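Local coordinates for protein condensin complex subunit 3 (Schizosaccharomyces pombe, PDB 5OQR) that serves as a regulatory HEAT-repeat subunit of condensin, the complex required for converting interphase chromatin into condensed, mitotic-like chromosomes, at residues R160-L164 against I183-T189; P214-R220 against Q253-D259; L231-N236 against V277-A281. All coordinates share one frame; numbering follows the deposited sequence.

Interaction 1: residues R160-L164 against I183-T189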
loop_
_atom_site.group_PDB
_atom_site.type_symbol
_atom_site.label_atom_id
_atom_site.label_comp_id
_atom_site.label_asym_id
_atom_site.label_seq_id
_atom_site.Cartn_x
_atom_site.Cartn_y
_atom_site.Cartn_z
ATOM N N ARG A 160 9.330 -0.184 28.648
ATOM C CA ARG A 160 8.924 -0.687 27.340
ATOM C C ARG A 160 7.818 0.168 26.735
ATOM O O ARG A 160 7.929 0.627 25.593
ATOM C CB ARG A 160 8.474 -2.143 27.487
ATOM C CG ARG A 160 7.798 -2.762 26.268
ATOM C CD ARG A 160 6.812 -3.837 26.695
ATOM N NE ARG A 160 7.472 -5.033 27.208
ATOM C CZ ARG A 160 6.842 -6.023 27.837
ATOM N NH1 ARG A 160 5.534 -5.958 28.042
ATOM N NH2 ARG A 160 7.522 -7.076 28.267
ATOM N N ASN A 161 6.736 0.387 27.490
ATOM C CA ASN A 161 5.568 1.070 26.943
ATOM C C ASN A 161 5.933 2.403 26.305
ATOM O O ASN A 161 5.275 2.839 25.354
ATOM C CB ASN A 161 4.527 1.280 28.045
ATOM C CG ASN A 161 4.000 -0.027 28.603
ATOM O OD1 ASN A 161 4.029 -1.059 27.933
ATOM N ND2 ASN A 161 3.511 0.011 29.838
ATOM N N ILE A 162 6.978 3.063 26.807
ATOM C CA ILE A 162 7.385 4.344 26.243
ATOM C C ILE A 162 7.995 4.153 24.863
ATOM O O ILE A 162 7.830 5.003 23.979
ATOM C CB ILE A 162 8.361 5.044 27.206
ATOM C CG1 ILE A 162 7.620 5.444 28.483
ATOM C CG2 ILE A 162 8.997 6.270 26.552
ATOM C CD1 ILE A 162 8.526 5.726 29.638
ATOM N N LEU A 163 8.707 3.046 24.649
ATOM C CA LEU A 163 9.333 2.810 23.355
ATOM C C LEU A 163 8.291 2.471 22.296
ATOM O O LEU A 163 8.346 2.990 21.176
ATOM C CB LEU A 163 10.372 1.699 23.487
ATOM C CG LEU A 163 11.497 2.034 24.471
ATOM C CD1 LEU A 163 12.338 0.808 24.780
ATOM C CD2 LEU A 163 12.373 3.159 23.932
ATOM N N LEU A 164 7.333 1.604 22.631
ATOM C CA LEU A 164 6.194 1.385 21.746
ATOM C C LEU A 164 5.562 2.709 21.342
ATOM O O LEU A 164 5.121 2.881 20.201
ATOM C CB LEU A 164 5.150 0.510 22.439
ATOM C CG LEU A 164 5.596 -0.831 23.020
ATOM C CD1 LEU A 164 4.472 -1.424 23.855
ATOM C CD2 LEU A 164 6.006 -1.786 21.918
ATOM N N ILE A 183 14.334 -2.338 20.756
ATOM C CA ILE A 183 13.257 -2.751 21.647
ATOM C C ILE A 183 13.237 -4.272 21.773
ATOM O O ILE A 183 13.703 -5.009 20.895
ATOM C CB ILE A 183 11.906 -2.213 21.148
ATOM C CG1 ILE A 183 10.791 -2.574 22.129
ATOM C CG2 ILE A 183 11.588 -2.761 19.760
ATOM C CD1 ILE A 183 9.569 -1.697 22.005
ATOM N N GLU A 184 12.691 -4.748 22.890
ATOM C CA GLU A 184 12.594 -6.182 23.117
ATOM C C GLU A 184 11.584 -6.798 22.158
ATOM O O GLU A 184 10.604 -6.164 21.757
ATOM C CB GLU A 184 12.198 -6.483 24.567
ATOM C CG GLU A 184 10.692 -6.558 24.835
ATOM C CD GLU A 184 10.374 -6.955 26.262
ATOM O OE1 GLU A 184 10.070 -6.059 27.082
ATOM O OE2 GLU A 184 10.438 -8.168 26.564
ATOM N N VAL A 185 11.830 -8.051 21.795
ATOM C CA VAL A 185 10.989 -8.778 20.854
ATOM C C VAL A 185 10.153 -9.773 21.647
ATOM O O VAL A 185 10.682 -10.742 22.203
ATOM C CB VAL A 185 11.830 -9.483 19.781
ATOM C CG1 VAL A 185 10.949 -10.313 18.865
ATOM C CG2 VAL A 185 12.615 -8.462 18.974
ATOM N N SER A 186 8.845 -9.534 21.702
ATOM C CA SER A 186 7.932 -10.435 22.388
ATOM C C SER A 186 6.520 -10.172 21.887
ATOM O O SER A 186 6.244 -9.142 21.268
ATOM C CB SER A 186 8.009 -10.263 23.908
ATOM O OG SER A 186 7.099 -11.129 24.560
ATOM N N ASN A 187 5.627 -11.122 22.175
ATOM C CA ASN A 187 4.250 -11.024 21.699
ATOM C C ASN A 187 3.610 -9.700 22.087
ATOM O O ASN A 187 2.704 -9.221 21.396
ATOM C CB ASN A 187 3.419 -12.182 22.252
ATOM C CG ASN A 187 3.066 -11.997 23.713
ATOM O OD1 ASN A 187 3.852 -11.452 24.488
ATOM N ND2 ASN A 187 1.876 -12.443 24.095
ATOM N N SER A 188 4.050 -9.101 23.195
ATOM C CA SER A 188 3.534 -7.791 23.580
ATOM C C SER A 188 4.050 -6.709 22.641
ATOM O O SER A 188 3.289 -5.842 22.196
ATOM C CB SER A 188 3.928 -7.483 25.024
ATOM O OG SER A 188 5.335 -7.549 25.189
ATOM N N THR A 189 5.343 -6.745 22.330
ATOM C CA THR A 189 5.955 -5.777 21.431
ATOM C C THR A 189 5.831 -6.165 19.965
ATOM O O THR A 189 6.026 -5.311 19.092
ATOM C CB THR A 189 7.440 -5.610 21.776
ATOM O OG1 THR A 189 8.127 -6.849 21.562
ATOM C CG2 THR A 189 7.611 -5.190 23.228
#

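Interaction 2: residues P214-R220 against Q253-D259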
loop_
_atom_site.group_PDB
_atom_site.type_symbol
_atom_site.label_atom_id
_atom_site.label_comp_id
_atom_site.label_asym_id
_atom_site.label_seq_id
_atom_site.Cartn_x
_atom_site.Cartn_y
_atom_site.Cartn_z
ATOM N N PRO A 214 14.648 -11.573 11.944
ATOM C CA PRO A 214 15.685 -12.580 12.220
ATOM C C PRO A 214 15.944 -12.805 13.699
ATOM O O PRO A 214 16.271 -13.930 14.097
ATOM C CB PRO A 214 16.920 -12.004 11.518
ATOM C CG PRO A 214 16.393 -11.061 10.475
ATOM C CD PRO A 214 14.926 -10.837 10.701
ATOM N N LYS A 215 15.813 -11.767 14.530
ATOM C CA LYS A 215 15.997 -11.944 15.966
ATOM C C LYS A 215 15.053 -13.002 16.519
ATOM O O LYS A 215 15.401 -13.707 17.472
ATOM C CB LYS A 215 15.800 -10.612 16.690
ATOM C CG LYS A 215 17.079 -9.796 16.818
ATOM C CD LYS A 215 16.843 -8.307 16.621
ATOM C CE LYS A 215 15.929 -7.726 17.686
ATOM N NZ LYS A 215 15.876 -6.238 17.618
ATOM N N ILE A 216 13.862 -13.132 15.938
ATOM C CA ILE A 216 12.974 -14.236 16.281
ATOM C C ILE A 216 13.538 -15.506 15.659
ATOM O O ILE A 216 13.685 -15.602 14.436
ATOM C CB ILE A 216 11.545 -13.963 15.799
ATOM C CG1 ILE A 216 11.021 -12.658 16.401
ATOM C CG2 ILE A 216 10.623 -15.101 16.197
ATOM C CD1 ILE A 216 9.972 -11.987 15.565
ATOM N N GLY A 217 13.865 -16.485 16.503
ATOM C CA GLY A 217 14.562 -17.665 16.016
ATOM C C GLY A 217 13.821 -18.363 14.893
ATOM O O GLY A 217 14.405 -18.694 13.857
ATOM N N ASP A 218 12.523 -18.587 15.076
ATOM C CA ASP A 218 11.733 -19.393 14.159
ATOM C C ASP A 218 10.493 -18.628 13.727
ATOM O O ASP A 218 9.866 -17.937 14.535
ATOM C CB ASP A 218 11.327 -20.716 14.812
ATOM C CG ASP A 218 10.852 -21.738 13.808
ATOM O OD1 ASP A 218 10.382 -21.330 12.725
ATOM O OD2 ASP A 218 10.947 -22.948 14.100
ATOM N N PHE A 219 10.139 -18.758 12.447
ATOM C CA PHE A 219 8.944 -18.098 11.937
ATOM C C PHE A 219 7.669 -18.781 12.409
ATOM O O PHE A 219 6.596 -18.174 12.339
ATOM C CB PHE A 219 8.982 -18.048 10.406
ATOM C CG PHE A 219 8.612 -19.346 9.741
ATOM C CD1 PHE A 219 7.437 -19.458 9.022
ATOM C CD2 PHE A 219 9.438 -20.451 9.834
ATOM C CE1 PHE A 219 7.093 -20.645 8.408
ATOM C CE2 PHE A 219 9.098 -21.642 9.224
ATOM C CZ PHE A 219 7.926 -21.739 8.511
ATOM N N ARG A 220 7.760 -20.021 12.894
ATOM C CA ARG A 220 6.587 -20.697 13.434
ATOM C C ARG A 220 6.075 -20.035 14.705
ATOM O O ARG A 220 4.900 -20.206 15.045
ATOM C CB ARG A 220 6.905 -22.163 13.722
ATOM C CG ARG A 220 7.205 -23.006 12.495
ATOM C CD ARG A 220 8.439 -23.855 12.726
ATOM N NE ARG A 220 8.505 -25.040 11.881
ATOM C CZ ARG A 220 9.510 -25.907 11.909
ATOM N NH1 ARG A 220 10.530 -25.719 12.740
ATOM N NH2 ARG A 220 9.503 -26.960 11.108
ATOM N N GLN A 253 16.193 -17.652 5.590
ATOM C CA GLN A 253 15.923 -17.926 6.998
ATOM C C GLN A 253 14.724 -18.855 7.169
ATOM O O GLN A 253 14.840 -19.926 7.771
ATOM C CB GLN A 253 15.688 -16.620 7.762
ATOM C CG GLN A 253 15.599 -16.817 9.272
ATOM C CD GLN A 253 14.769 -15.753 9.956
ATOM O OE1 GLN A 253 14.727 -14.604 9.521
ATOM N NE2 GLN A 253 14.092 -16.137 11.032
ATOM N N TRP A 254 13.563 -18.451 6.652
ATOM C CA TRP A 254 12.349 -19.230 6.871
ATOM C C TRP A 254 12.463 -20.617 6.257
ATOM O O TRP A 254 12.021 -21.605 6.853
ATOM C CB TRP A 254 11.142 -18.483 6.308
ATOM C CG TRP A 254 10.754 -17.303 7.142
ATOM C CD1 TRP A 254 11.541 -16.638 8.033
ATOM C CD2 TRP A 254 9.477 -16.658 7.178
ATOM N NE1 TRP A 254 10.838 -15.617 8.616
ATOM C CE2 TRP A 254 9.566 -15.607 8.109
ATOM C CE3 TRP A 254 8.267 -16.867 6.512
ATOM C CZ2 TRP A 254 8.495 -14.767 8.391
ATOM C CZ3 TRP A 254 7.205 -16.031 6.793
ATOM C CH2 TRP A 254 7.325 -14.994 7.722
ATOM N N ILE A 255 13.051 -20.714 5.065
ATOM C CA ILE A 255 13.279 -22.023 4.466
ATOM C C ILE A 255 14.140 -22.880 5.382
ATOM O O ILE A 255 14.020 -24.112 5.389
ATOM C CB ILE A 255 13.917 -21.862 3.071
ATOM C CG1 ILE A 255 14.072 -23.214 2.377
ATOM C CG2 ILE A 255 15.284 -21.202 3.181
ATOM C CD1 ILE A 255 12.780 -23.993 2.214
ATOM N N GLU A 256 15.020 -22.252 6.162
ATOM C CA GLU A 256 15.868 -22.998 7.085
ATOM C C GLU A 256 15.049 -23.596 8.220
ATOM O O GLU A 256 15.237 -24.763 8.584
ATOM C CB GLU A 256 16.962 -22.084 7.638
ATOM C CG GLU A 256 18.277 -22.779 7.933
ATOM C CD GLU A 256 18.954 -23.293 6.677
ATOM O OE1 GLU A 256 19.073 -24.527 6.523
ATOM O OE2 GLU A 256 19.355 -22.462 5.835
ATOM N N ASN A 257 14.132 -22.813 8.793
ATOM C CA ASN A 257 13.273 -23.325 9.852
ATOM C C ASN A 257 12.391 -24.468 9.369
ATOM O O ASN A 257 11.920 -25.261 10.190
ATOM C CB ASN A 257 12.398 -22.201 10.408
ATOM C CG ASN A 257 13.206 -20.996 10.854
ATOM O OD1 ASN A 257 12.830 -19.854 10.591
ATOM N ND2 ASN A 257 14.322 -21.243 11.527
ATOM N N ALA A 258 12.156 -24.566 8.061
ATOM C CA ALA A 258 11.360 -25.639 7.480
ATOM C C ALA A 258 12.227 -26.775 6.950
ATOM O O ALA A 258 11.809 -27.504 6.045
ATOM C CB ALA A 258 10.467 -25.089 6.369
ATOM N N ASP A 259 13.433 -26.934 7.493
ATOM C CA ASP A 259 14.317 -28.038 7.132
ATOM C C ASP A 259 14.693 -28.002 5.655
ATOM O O ASP A 259 14.919 -29.044 5.035
ATOM C CB ASP A 259 13.679 -29.384 7.481
ATOM C CG ASP A 259 12.978 -29.364 8.827
ATOM O OD1 ASP A 259 13.665 -29.497 9.861
ATOM O OD2 ASP A 259 11.739 -29.214 8.850
#

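Interaction 3: residues L231-N236 against V277-A281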
loop_
_atom_site.group_PDB
_atom_site.type_symbol
_atom_site.label_atom_id
_atom_site.label_comp_id
_atom_site.label_asym_id
_atom_site.label_seq_id
_atom_site.Cartn_x
_atom_site.Cartn_y
_atom_site.Cartn_z
ATOM N N LEU A 231 4.466 -11.635 4.649
ATOM C CA LEU A 231 4.874 -11.872 3.269
ATOM C C LEU A 231 4.051 -11.039 2.297
ATOM O O LEU A 231 4.577 -10.539 1.298
ATOM C CB LEU A 231 4.753 -13.359 2.941
ATOM C CG LEU A 231 5.531 -14.305 3.855
ATOM C CD1 LEU A 231 5.262 -15.747 3.463
ATOM C CD2 LEU A 231 7.020 -14.004 3.808
ATOM N N LYS A 232 2.757 -10.877 2.572
ATOM C CA LYS A 232 1.915 -10.069 1.698
ATOM C C LYS A 232 2.462 -8.654 1.577
ATOM O O LYS A 232 2.552 -8.101 0.475
ATOM C CB LYS A 232 0.481 -10.048 2.225
ATOM C CG LYS A 232 -0.519 -9.420 1.264
ATOM C CD LYS A 232 -1.873 -9.202 1.915
ATOM C CE LYS A 232 -1.832 -8.071 2.930
ATOM N NZ LYS A 232 -3.175 -7.769 3.493
ATOM N N TRP A 233 2.837 -8.049 2.704
ATOM C CA TRP A 233 3.385 -6.698 2.675
ATOM C C TRP A 233 4.788 -6.686 2.080
ATOM O O TRP A 233 5.092 -5.876 1.198
ATOM C CB TRP A 233 3.399 -6.114 4.088
ATOM C CG TRP A 233 2.061 -5.661 4.581
ATOM C CD1 TRP A 233 1.009 -5.233 3.826
ATOM C CD2 TRP A 233 1.631 -5.590 5.945
ATOM N NE1 TRP A 233 -0.047 -4.897 4.634
ATOM C CE2 TRP A 233 0.308 -5.108 5.939
ATOM C CE3 TRP A 233 2.235 -5.886 7.169
ATOM C CZ2 TRP A 233 -0.421 -4.917 7.111
ATOM C CZ3 TRP A 233 1.511 -5.695 8.331
ATOM C CH2 TRP A 233 0.197 -5.215 8.294
ATOM N N GLY A 234 5.655 -7.585 2.547
ATOM C CA GLY A 234 7.043 -7.549 2.121
ATOM C C GLY A 234 7.211 -7.810 0.636
ATOM O O GLY A 234 7.878 -7.051 -0.069
ATOM N N LEU A 235 6.610 -8.892 0.142
ATOM C CA LEU A 235 6.829 -9.307 -1.238
ATOM C C LEU A 235 6.112 -8.422 -2.248
ATOM O O LEU A 235 6.422 -8.504 -3.441
ATOM C CB LEU A 235 6.386 -10.757 -1.415
ATOM C CG LEU A 235 6.975 -11.747 -0.409
ATOM C CD1 LEU A 235 6.501 -13.148 -0.734
ATOM C CD2 LEU A 235 8.495 -11.684 -0.393
ATOM N N ASN A 236 5.170 -7.589 -1.809
ATOM C CA ASN A 236 4.479 -6.652 -2.683
ATOM C C ASN A 236 4.941 -5.218 -2.473
ATOM O O ASN A 236 4.346 -4.297 -3.041
ATOM C CB ASN A 236 2.967 -6.747 -2.466
ATOM C CG ASN A 236 2.361 -7.973 -3.113
ATOM O OD1 ASN A 236 2.586 -8.239 -4.292
ATOM N ND2 ASN A 236 1.593 -8.731 -2.343
ATOM N N VAL A 277 -1.039 -15.017 -1.729
ATOM C CA VAL A 277 0.243 -14.796 -1.068
ATOM C C VAL A 277 1.155 -15.998 -1.257
ATOM O O VAL A 277 2.370 -15.850 -1.433
ATOM C CB VAL A 277 0.026 -14.478 0.424
ATOM C CG1 VAL A 277 1.360 -14.396 1.159
ATOM C CG2 VAL A 277 -0.736 -13.177 0.580
ATOM N N ALA A 278 0.590 -17.208 -1.223
ATOM C CA ALA A 278 1.406 -18.410 -1.349
ATOM C C ALA A 278 2.057 -18.492 -2.723
ATOM O O ALA A 278 3.220 -18.888 -2.843
ATOM C CB ALA A 278 0.556 -19.649 -1.081
ATOM N N VAL A 279 1.324 -18.118 -3.772
ATOM C CA VAL A 279 1.902 -18.103 -5.113
ATOM C C VAL A 279 3.051 -17.106 -5.177
ATOM O O VAL A 279 4.146 -17.422 -5.653
ATOM C CB VAL A 279 0.821 -17.784 -6.161
ATOM C CG1 VAL A 279 1.440 -17.607 -7.542
ATOM C CG2 VAL A 279 -0.222 -18.884 -6.197
ATOM N N LEU A 280 2.813 -15.882 -4.701
ATOM C CA LEU A 280 3.843 -14.852 -4.743
ATOM C C LEU A 280 5.087 -15.282 -3.976
ATOM O O LEU A 280 6.214 -15.065 -4.435
ATOM C CB LEU A 280 3.288 -13.543 -4.181
ATOM C CG LEU A 280 4.249 -12.357 -4.080
ATOM C CD1 LEU A 280 4.719 -11.917 -5.455
ATOM C CD2 LEU A 280 3.582 -11.210 -3.349
ATOM N N ALA A 281 4.904 -15.896 -2.807
ATOM C CA ALA A 281 6.045 -16.369 -2.032
ATOM C C ALA A 281 6.873 -17.372 -2.824
ATOM O O ALA A 281 8.107 -17.308 -2.823
ATOM C CB ALA A 281 5.565 -16.986 -0.720
#

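Interaction 1: residues R160-L164 against I183-T189
Arg160 reaches from helix 158-169 to the loop 183-189 and meets Glu184, Ser188 and Thr189 there. From CB, which points at the loop, the chain runs on with CG opposite the backbone N (chi1 170°), and the methylenes CG and CD pass across the methyl of Thr189, CD standing 3.8 Å from Thr189 CG2. The chain bends about the CG-CD bond (chi3 -71°), and the guanidinium grips one carboxylate oxygen side-on: NE donates to Glu184 OE1 at 2.8 Å, and NH2 donates to the same Glu184 OE1 at 3.0 Å. The oxygen lies at the edge of the guanidinium, in its plane, yet both nitrogens approach it from above one face of the carboxylate, the two planes being 66° apart. The Ser188 hydroxyl sits over one guanidinium face, toward its rim, nearest NH1 and CZ.

Both segments belong to the fourth HEAT repeat, so the salt bridge ties an early turn of helix 158-169 to the loop that follows helix 173-182. Further along the helix, Ile183 CD1 meets Leu164 CD2 at 3.6 Å and Leu163 CB at 3.8 Å. The loop also braces itself: Thr189 OG1 donates to Glu184 O at 2.6 Å and accepts from Ser186 N at 2.8 Å, a pairing that fixes the hydroxyl while the methyl CG2 faces Arg160 and Leu164.

Interaction 2: residues P214-R220 against Q253-D259
Phe219 meets Trp254 twice over, with its ring and with its own CB. The methylene lies almost on the normal of the indole's five-membered ring, 3.4 Å from Phe219 CB to the centroid of that Trp254 ring, a CH-pi contact, while the phenyl ring forms an offset stack on the same indole with the planes 23° apart. Phe219 CG sits between its backbone N and carbonyl carbon (chi1 78°), which carries the ring over the indole toward helix 240-257. Asn257 closes the phenyl edge: its CB lies in the ring plane, 3.5 Å from Phe219 CD2, and its amide runs nearly coplanar with the ring. Asn257 OD1 also accepts a weak hydrogen bond from Phe219 N. Gln253 crosses Pro214 at about a right angle, its OE1 3.5 Å from Pro214 CA.

A polar network follows in the chain: Asp218 OD1 accepts from Arg220 N at 2.9 Å, an Asx turn, and Asp218 OD2 receives Arg220 NH1 at 3.1 Å on its syn lone pair. Held by Asp218, the guanidinium has Asn257 O over one face, and NH2 extends toward Asp259 in a long salt bridge, 3.9 Å to Asp259 OD2. Trp254 also packs on Leu265. Asp259, with positive phi, is the C-prime residue of the Schellman motif that terminates helix 240-257, so the loop between helices 202-212 and 224-235 docks on the capped end of a HEAT-repeat helix.

Interaction 3: residues L231-N236 against V277-A281
Helix 224-235 of the fifth HEAT repeat packs here against helix 275-288, the short segments crossing at 45° with 9.8 Å between their axes at closest approach. Val277 opens the contact by placing its two methyls on neighbouring residues: CG2 touches Lys232 CB at 3.7 Å, and CG1 meets Leu231 CB at 4.0 Å. Cutting Val277 back to an alanine removes both methyls and would probably open a gap beside Leu231 CB and strip the aliphatic base of Lys232 of its apolar neighbour. One turn on, Leu280 CD2 lies against Leu235 CB at 3.4 Å and also beside the amide of Asn236. That amide is steadied from its own helix, since Asn236 ND2 donates to Lys232 O at 3.0 Å, in the carbonyl plane and on a lone pair. With CG anti to its carbonyl carbon (chi1 -52°), Leu235 sends CD1 to the backbone of Ala281, 3.5 Å from Ala281 CA.

Leu231 also packs on Leu269, and Leu235 on Ala246. The lysine amine of Lys232 and the indole N-H of Trp233 are hydrogen-bonded to aromatic side chains of another protein's chain. The whole is typical of the apolar helix-to-helix interfaces that stack an alpha-solenoid.

Overall arrangement
The three contacts lie in neighbouring parts of one solenoid, joining segments 19, 33 and 41 residues apart at their closest ends. Interactions 1 and 2, with centres about 21 Å apart, meet through their loops: Val185 CG1 packs on Ile216 CG1 at 3.4 Å, carrying the fourth HEAT repeat onto the loop before helix 224-235. Interactions 2 and 3 are closer, about 16 Å between centres, and interlock because their segments alternate in sequence; Trp254 CZ3 rests on Leu231 CD2 at 3.6 Å. Interactions 1 and 3 remain about 12 Å apart at their nearest atoms, linked through interaction 2. Only in interaction 3 does a segment, 231-236, also bond to another protein's chain.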